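Local coordinates for protein putative alpha-N-acetylgalactosaminidase (Bacillus halodurans C-125, PDB 3CC1) that probably hydrolyses terminal alpha-linked N-acetylgalactosamine from glycoconjugates, using a TIM-barrel domain followed by a C-terminal beta-sandwich, at residues A[214-226]-A[260-273]. Sequence-based numbering, arbitrary orientation.
Sequences VLSLSPGPAPIKY and WEKHIGTGHWPDCG. Unlike the reference sequence in segment 260-273: Gly273 (reference Asp). With SO4 (sulfate ion), chain C.
In the TIM-barrel domain of this alpha-galactosidase-like chain, the proline-rich loop after the parallel barrel strand 214-216 pairs with the segment that leaves helix 247-262, and a single beta bridge joins Pro221 to Asp271. Two backbone hydrogen bonds make the bridge, using both N and O of Asp271: Asp271 N to Gly220 O (2.8 Å) and Ala222 N to Asp271 O (2.9 Å). The cis peptide before Pro221 sits between them, and Pro270 CA adds a CA-H...O contact to Gly220 O. Next to the bridge, Trp260 NE1 takes the preceding carbonyl, Pro219 O, at 2.9 Å. CG anti to the backbone N (chi1 -169°) swings the indole to residues 219-221, where Pro219 O lies in the ring plane while NE1 stands above the carbonyl plane. Pro221 CD lies over one indole face in a CH-pi contact, 4.1 Å from the five-membered ring centroid. Pro270 CB sits over the same face toward the rim and touches Pro221 CD at 3.7 Å. Ser218 OG binds a sulfate, probably from the crystallisation liquor, also held by the backbone N atoms of Asp185, Ile186 and Ala187 and by NH1 of Arg190 of a third subunit. Asp271 OD1 accepts Gly273 N at 3.1 Å in an Asx turn, from above the carboxylate plane.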
loop_
_atom_site.group_PDB
_atom_site.type_symbol
_atom_site.label_atom_id
_atom_site.label_comp_id
_atom_site.label_asym_id
_atom_site.label_seq_id
_atom_site.Cartn_x
_atom_site.Cartn_y
_atom_site.Cartn_z
ATOM N N VAL A 214 20.373 -8.274 31.620
ATOM C CA VAL A 214 19.570 -8.430 30.415
ATOM C C VAL A 214 20.059 -7.454 29.339
ATOM O O VAL A 214 20.346 -6.293 29.620
ATOM C CB VAL A 214 18.069 -8.236 30.702
ATOM C CG1 VAL A 214 17.262 -8.232 29.355
ATOM C CG2 VAL A 214 17.591 -9.305 31.648
ATOM N N LEU A 215 20.203 -7.966 28.128
ATOM C CA LEU A 215 20.567 -7.165 26.984
ATOM C C LEU A 215 19.368 -7.016 26.078
ATOM O O LEU A 215 18.750 -7.987 25.661
ATOM C CB LEU A 215 21.704 -7.807 26.189
ATOM C CG LEU A 215 22.156 -6.984 24.961
ATOM C CD1 LEU A 215 22.679 -5.631 25.430
ATOM C CD2 LEU A 215 23.192 -7.778 24.149
ATOM N N SER A 216 19.052 -5.780 25.751
ATOM C CA SER A 216 17.992 -5.506 24.821
ATOM C C SER A 216 18.569 -4.730 23.656
ATOM O O SER A 216 19.300 -3.748 23.846
ATOM C CB SER A 216 16.944 -4.697 25.552
ATOM O OG SER A 216 15.919 -4.336 24.675
ATOM N N LEU A 217 18.285 -5.194 22.449
ATOM C CA LEU A 217 18.814 -4.547 21.255
ATOM C C LEU A 217 17.695 -3.778 20.534
ATOM O O LEU A 217 17.025 -2.918 21.145
ATOM C CB LEU A 217 19.503 -5.561 20.354
ATOM C CG LEU A 217 20.744 -6.182 21.030
ATOM C CD1 LEU A 217 21.321 -7.264 20.182
ATOM C CD2 LEU A 217 21.819 -5.155 21.394
ATOM N N SER A 218 17.489 -4.037 19.248
ATOM C CA SER A 218 16.437 -3.288 18.512
ATOM C C SER A 218 15.680 -4.182 17.550
ATOM O O SER A 218 15.879 -4.114 16.357
ATOM C CB SER A 218 17.032 -2.050 17.794
ATOM O OG SER A 218 16.007 -1.290 17.163
ATOM N N PRO A 219 14.818 -5.065 18.082
ATOM C CA PRO A 219 14.216 -6.106 17.248
ATOM C C PRO A 219 13.055 -5.585 16.428
ATOM O O PRO A 219 12.552 -6.280 15.534
ATOM C CB PRO A 219 13.739 -7.144 18.283
ATOM C CG PRO A 219 13.430 -6.338 19.499
ATOM C CD PRO A 219 14.443 -5.192 19.499
ATOM N N GLY A 220 12.637 -4.365 16.715
ATOM C CA GLY A 220 11.394 -3.836 16.127
ATOM C C GLY A 220 10.160 -4.449 16.803
ATOM O O GLY A 220 10.281 -5.244 17.749
ATOM N N PRO A 221 8.960 -4.091 16.331
ATOM C CA PRO A 221 8.617 -3.249 15.182
ATOM C C PRO A 221 8.644 -1.722 15.416
ATOM O O PRO A 221 8.482 -0.961 14.455
ATOM C CB PRO A 221 7.196 -3.701 14.851
ATOM C CG PRO A 221 6.619 -4.068 16.159
ATOM C CD PRO A 221 7.761 -4.661 16.970
ATOM N N ALA A 222 8.821 -1.273 16.666
ATOM C CA ALA A 222 9.085 0.116 16.958
ATOM C C ALA A 222 10.584 0.269 17.114
ATOM O O ALA A 222 11.244 -0.617 17.630
ATOM C CB ALA A 222 8.362 0.603 18.264
ATOM N N PRO A 223 11.144 1.393 16.655
ATOM C CA PRO A 223 10.521 2.521 15.964
ATOM C C PRO A 223 10.197 2.209 14.527
ATOM O O PRO A 223 10.793 1.303 13.903
ATOM C CB PRO A 223 11.586 3.626 16.078
ATOM C CG PRO A 223 12.882 2.827 16.056
ATOM C CD PRO A 223 12.566 1.646 16.936
ATOM N N ILE A 224 9.189 2.891 14.032
ATOM C CA ILE A 224 8.743 2.720 12.643
ATOM C C ILE A 224 9.703 3.488 11.741
ATOM O O ILE A 224 9.966 4.663 11.953
ATOM C CB ILE A 224 7.252 3.184 12.406
ATOM C CG1 ILE A 224 6.288 2.527 13.422
ATOM C CG2 ILE A 224 6.822 2.877 10.954
ATOM C CD1 ILE A 224 4.820 2.952 13.312
ATOM N N LYS A 225 10.211 2.819 10.720
ATOM C CA LYS A 225 11.177 3.446 9.830
ATOM C C LYS A 225 10.558 3.643 8.473
ATOM O O LYS A 225 9.958 2.723 7.911
ATOM C CB LYS A 225 12.466 2.605 9.734
ATOM C CG LYS A 225 13.399 2.716 10.972
ATOM C CD LYS A 225 14.890 2.962 10.585
ATOM N N TYR A 226 10.667 4.862 7.962
ATOM C CA TYR A 226 10.104 5.193 6.666
ATOM C C TYR A 226 8.602 4.886 6.606
ATOM O O TYR A 226 8.154 4.211 5.696
ATOM C CB TYR A 226 10.851 4.443 5.554
ATOM C CG TYR A 226 12.322 4.835 5.391
ATOM C CD1 TYR A 226 12.690 6.030 4.761
ATOM C CD2 TYR A 226 13.331 3.997 5.834
ATOM C CE1 TYR A 226 14.031 6.392 4.607
ATOM C CE2 TYR A 226 14.674 4.340 5.687
ATOM C CZ TYR A 226 15.018 5.538 5.064
ATOM O OH TYR A 226 16.358 5.866 4.918
ATOM N N TRP A 260 5.938 -7.885 11.302
ATOM C CA TRP A 260 6.955 -8.404 12.180
ATOM C C TRP A 260 6.763 -9.909 12.456
ATOM O O TRP A 260 7.725 -10.699 12.491
ATOM C CB TRP A 260 6.896 -7.614 13.491
ATOM C CG TRP A 260 8.034 -7.852 14.384
ATOM C CD1 TRP A 260 9.211 -7.131 14.448
ATOM C CD2 TRP A 260 8.139 -8.892 15.345
ATOM N NE1 TRP A 260 10.037 -7.694 15.398
ATOM C CE2 TRP A 260 9.404 -8.769 15.965
ATOM C CE3 TRP A 260 7.283 -9.911 15.761
ATOM C CZ2 TRP A 260 9.828 -9.631 16.989
ATOM C CZ3 TRP A 260 7.709 -10.788 16.763
ATOM C CH2 TRP A 260 8.985 -10.649 17.357
ATOM N N GLU A 261 5.514 -10.295 12.659
ATOM C CA GLU A 261 5.195 -11.672 13.014
ATOM C C GLU A 261 5.426 -12.636 11.848
ATOM O O GLU A 261 5.605 -13.819 12.070
ATOM C CB GLU A 261 3.757 -11.833 13.477
ATOM C CG GLU A 261 3.381 -11.188 14.736
ATOM C CD GLU A 261 4.048 -11.784 15.974
ATOM O OE1 GLU A 261 4.860 -12.760 15.872
ATOM O OE2 GLU A 261 3.749 -11.235 17.067
ATOM N N LYS A 262 5.455 -12.111 10.629
ATOM C CA LYS A 262 5.616 -12.917 9.409
ATOM C C LYS A 262 7.086 -13.081 9.045
ATOM O O LYS A 262 7.432 -13.827 8.148
ATOM C CB LYS A 262 4.826 -12.294 8.231
ATOM N N HIS A 263 7.952 -12.353 9.740
ATOM C CA HIS A 263 9.394 -12.528 9.581
ATOM C C HIS A 263 9.905 -13.727 10.354
ATOM O O HIS A 263 9.285 -14.185 11.320
ATOM C CB HIS A 263 10.157 -11.285 10.020
ATOM C CG HIS A 263 10.114 -10.176 9.019
ATOM N ND1 HIS A 263 9.244 -9.114 9.118
ATOM C CD2 HIS A 263 10.839 -9.962 7.897
ATOM C CE1 HIS A 263 9.419 -8.305 8.093
ATOM N NE2 HIS A 263 10.382 -8.794 7.338
ATOM N N ILE A 264 11.056 -14.211 9.923
ATOM C CA ILE A 264 11.712 -15.351 10.587
ATOM C C ILE A 264 12.118 -14.938 11.998
ATOM O O ILE A 264 11.980 -15.693 12.964
ATOM C CB ILE A 264 12.959 -15.832 9.788
ATOM C CG1 ILE A 264 12.487 -16.538 8.512
ATOM C CG2 ILE A 264 13.838 -16.757 10.648
ATOM C CD1 ILE A 264 13.574 -16.833 7.490
ATOM N N GLY A 265 12.656 -13.734 12.097
ATOM C CA GLY A 265 13.016 -13.153 13.370
ATOM C C GLY A 265 14.306 -13.702 13.952
ATOM O O GLY A 265 14.934 -14.594 13.374
ATOM N N THR A 266 14.666 -13.167 15.118
ATOM C CA THR A 266 15.896 -13.526 15.825
ATOM C C THR A 266 15.586 -14.143 17.186
ATOM O O THR A 266 16.484 -14.442 17.946
ATOM C CB THR A 266 16.736 -12.273 16.126
ATOM O OG1 THR A 266 15.958 -11.416 16.979
ATOM C CG2 THR A 266 17.086 -11.473 14.831
ATOM N N GLY A 267 14.319 -14.289 17.518
ATOM C CA GLY A 267 13.925 -14.893 18.798
ATOM C C GLY A 267 13.956 -13.892 19.935
ATOM O O GLY A 267 14.423 -14.194 21.033
ATOM N N HIS A 268 13.470 -12.690 19.661
ATOM C CA HIS A 268 13.299 -11.669 20.686
ATOM C C HIS A 268 11.867 -11.219 20.723
ATOM O O HIS A 268 11.105 -11.485 19.807
ATOM C CB HIS A 268 14.261 -10.493 20.437
ATOM C CG HIS A 268 15.700 -10.853 20.674
ATOM N ND1 HIS A 268 16.600 -11.060 19.647
ATOM C CD2 HIS A 268 16.374 -11.109 21.821
ATOM C CE1 HIS A 268 17.770 -11.411 20.155
ATOM N NE2 HIS A 268 17.660 -11.445 21.473
ATOM N N TRP A 269 11.481 -10.579 21.801
ATOM C CA TRP A 269 10.107 -10.051 21.910
ATOM C C TRP A 269 10.005 -8.934 20.917
ATOM O O TRP A 269 10.997 -8.263 20.670
ATOM C CB TRP A 269 9.795 -9.414 23.280
ATOM C CG TRP A 269 10.239 -10.170 24.434
ATOM C CD1 TRP A 269 11.239 -9.837 25.325
ATOM C CD2 TRP A 269 9.716 -11.387 24.853
ATOM N NE1 TRP A 269 11.361 -10.815 26.277
ATOM C CE2 TRP A 269 10.432 -11.782 26.002
ATOM C CE3 TRP A 269 8.705 -12.202 24.374
ATOM C CZ2 TRP A 269 10.161 -12.938 26.667
ATOM C CZ3 TRP A 269 8.444 -13.340 25.044
ATOM C CH2 TRP A 269 9.167 -13.699 26.164
ATOM N N PRO A 270 8.794 -8.690 20.405
ATOM C CA PRO A 270 8.562 -7.465 19.654
ATOM C C PRO A 270 8.400 -6.270 20.590
ATOM O O PRO A 270 7.520 -6.260 21.485
ATOM C CB PRO A 270 7.249 -7.746 18.922
ATOM C CG PRO A 270 6.506 -8.693 19.919
ATOM C CD PRO A 270 7.574 -9.511 20.561
ATOM N N ASP A 271 9.209 -5.258 20.350
ATOM C CA ASP A 271 9.082 -4.023 21.063
ATOM C C ASP A 271 8.193 -3.036 20.320
ATOM O O ASP A 271 8.595 -2.494 19.292
ATOM C CB ASP A 271 10.459 -3.409 21.294
ATOM C CG ASP A 271 10.400 -2.215 22.266
ATOM O OD1 ASP A 271 9.294 -1.905 22.814
ATOM O OD2 ASP A 271 11.462 -1.584 22.485
ATOM N N CYS A 272 7.006 -2.787 20.881
ATOM C CA CYS A 272 6.006 -1.928 20.250
ATOM C C CYS A 272 6.147 -0.473 20.656
ATOM O O CYS A 272 5.542 0.417 20.066
ATOM C CB CYS A 272 4.597 -2.420 20.567
ATOM S SG CYS A 272 4.270 -4.024 19.785
ATOM N N GLY A 273 6.971 -0.244 21.663
ATOM C CA GLY A 273 7.221 1.076 22.140
ATOM C C GLY A 273 6.876 1.302 23.602
ATOM O O GLY A 273 6.099 0.583 24.218
HETATM S S SO4 C . 17.709 1.737 17.009
HETATM O O1 SO4 C . 18.141 2.043 15.644
HETATM O O2 SO4 C . 17.994 2.850 17.953
HETATM O O3 SO4 C . 18.537 0.602 17.434
HETATM O O4 SO4 C . 16.298 1.396 17.065
#